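Local atomic coordinates of beta-1,3-glucosyltransferase (PDB entry 5JVV), a protein that is a glucosyltransferase by family, a mainly beta protein built around two curved, largely antiparallel beta-sheets. Residues E282-K285 and E286-W289. Residues are numbered along the deposited sequence; the frame is centred on the assembly and turned at random.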
loop_
_atom_site.group_PDB
_atom_site.type_symbol
_atom_site.label_atom_id
_atom_site.label_comp_id
_atom_site.label_asym_id
_atom_site.label_seq_id
_atom_site.Cartn_x
_atom_site.Cartn_y
_atom_site.Cartn_z
ATOM N N GLU A 282 5.529 19.148 10.357
ATOM C CA GLU A 282 4.113 19.209 10.743
ATOM C C GLU A 282 3.158 18.772 9.626
ATOM O O GLU A 282 2.037 18.336 9.893
ATOM C CB GLU A 282 3.753 20.615 11.240
ATOM C CG GLU A 282 2.356 20.744 11.836
ATOM C CD GLU A 282 2.139 19.837 13.033
ATOM O OE1 GLU A 282 1.074 19.179 13.087
ATOM O OE2 GLU A 282 3.025 19.787 13.919
ATOM N N GLU A 283 3.604 18.868 8.376
ATOM C CA GLU A 283 2.784 18.447 7.243
ATOM C C GLU A 283 2.582 16.941 7.212
ATOM O O GLU A 283 1.761 16.430 6.445
ATOM C CB GLU A 283 3.411 18.911 5.925
ATOM C CG GLU A 283 3.360 20.409 5.721
ATOM C CD GLU A 283 2.409 20.812 4.609
ATOM O OE1 GLU A 283 2.507 21.966 4.141
ATOM O OE2 GLU A 283 1.566 19.977 4.202
ATOM N N PHE A 284 3.307 16.224 8.066
ATOM C CA PHE A 284 3.255 14.756 8.040
ATOM C C PHE A 284 2.490 14.140 9.194
ATOM O O PHE A 284 2.524 12.920 9.406
ATOM C CB PHE A 284 4.676 14.197 7.908
ATOM C CG PHE A 284 5.321 14.612 6.627
ATOM C CD1 PHE A 284 5.032 13.929 5.457
ATOM C CD2 PHE A 284 6.110 15.751 6.569
ATOM C CE1 PHE A 284 5.578 14.328 4.241
ATOM C CE2 PHE A 284 6.652 16.165 5.371
ATOM C CZ PHE A 284 6.383 15.455 4.199
ATOM N N LYS A 285 1.764 14.971 9.926
ATOM C CA LYS A 285 0.931 14.464 11.007
ATOM C C LYS A 285 -0.096 13.472 10.471
ATOM O O LYS A 285 -0.453 12.510 11.154
ATOM C CB LYS A 285 0.245 15.615 11.739
ATOM C CG LYS A 285 -0.368 15.205 13.058
ATOM C CD LYS A 285 -0.680 16.412 13.928
ATOM C CE LYS A 285 -1.527 15.995 15.110
ATOM N NZ LYS A 285 -2.709 15.209 14.657
ATOM N N GLU A 286 -0.555 13.689 9.235
ATOM C CA GLU A 286 -1.561 12.805 8.646
ATOM C C GLU A 286 -0.956 11.671 7.828
ATOM O O GLU A 286 -1.686 10.909 7.207
ATOM C CB GLU A 286 -2.541 13.595 7.761
ATOM C CG GLU A 286 -3.548 14.429 8.531
ATOM C CD GLU A 286 -4.550 13.569 9.271
ATOM O OE1 GLU A 286 -5.263 12.792 8.600
ATOM O OE2 GLU A 286 -4.610 13.665 10.515
ATOM N N ALA A 287 0.369 11.556 7.826
ATOM C CA ALA A 287 1.023 10.483 7.087
ATOM C C ALA A 287 1.138 9.241 7.959
ATOM O O ALA A 287 2.238 8.817 8.306
ATOM C CB ALA A 287 2.406 10.938 6.592
ATOM N N TYR A 288 -0.007 8.655 8.311
ATOM C CA TYR A 288 -0.027 7.444 9.127
ATOM C C TYR A 288 -1.061 6.441 8.672
ATOM O O TYR A 288 -2.073 6.803 8.078
ATOM C CB TYR A 288 -0.253 7.769 10.610
ATOM C CG TYR A 288 -1.630 8.288 10.985
ATOM C CD1 TYR A 288 -2.654 7.416 11.344
ATOM C CD2 TYR A 288 -1.883 9.653 11.040
ATOM C CE1 TYR A 288 -3.902 7.894 11.719
ATOM C CE2 TYR A 288 -3.122 10.143 11.412
ATOM C CZ TYR A 288 -4.129 9.253 11.748
ATOM O OH TYR A 288 -5.369 9.724 12.124
ATOM N N TRP A 289 -0.776 5.173 8.941
ATOM C CA TRP A 289 -1.760 4.104 8.798
ATOM C C TRP A 289 -2.439 3.880 10.139
ATOM O O TRP A 289 -1.788 3.908 11.189
ATOM C CB TRP A 289 -1.072 2.791 8.412
ATOM C CG TRP A 289 -0.393 2.798 7.098
ATOM C CD1 TRP A 289 0.900 3.151 6.843
ATOM C CD2 TRP A 289 -0.950 2.385 5.846
ATOM N NE1 TRP A 289 1.179 3.007 5.507
ATOM C CE2 TRP A 289 0.059 2.528 4.873
ATOM C CE3 TRP A 289 -2.209 1.913 5.451
ATOM C CZ2 TRP A 289 -0.153 2.233 3.531
ATOM C CZ3 TRP A 289 -2.413 1.613 4.107
ATOM C CH2 TRP A 289 -1.389 1.775 3.168
HETATM O O HOH W 1 -0.572 16.200 7.773
HETATM O O HOH W 2 2.509 10.449 11.319
#
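A water bridges Glu286 N and Glu283 O, joining the backbone of Glu286 to the end of the preceding 3-10 segment: the water accepts from Glu286 N at 2.9 Å and donates to Glu283 O at 2.7 Å. The carboxylate of Glu286 turns to His92, whose NE2 is hydrogen-bonded to OE1.

Ala287 closes the turn. Its N donates to Phe284 O at 3.0 Å, and the bond is fairly straight at the hydrogen (158°), yet the donor stands well above the carbonyl plane. The methyl group lies at the edge of the Phe284 ring, with CB 4.1 Å from CD1. With CG anti to its carbonyl carbon (chi1 -63°), that ring runs into the interior, meeting Phe247 edge-to-face and packing on Phe276 and Val277 of helix 269-279.

Tyr288 N makes a weak hydrogen bond to Glu286 O (3.0 Å). The side chain brings its ring edge to the backbone of Lys285, with CD2 3.2 Å from Lys285 O and the oxygen in the ring plane. The same ring stacks with His92 and Tyr54. Trp289 then enters strand 289-297, its NE1 hydrogen-bonded to Asp244 O.

Residues Phe284 to Ala287 thus form a type I beta turn, overlapped by an inverse gamma turn centred on Ala287, in the connection from helix 269-279 to a strand of the antiparallel sheet.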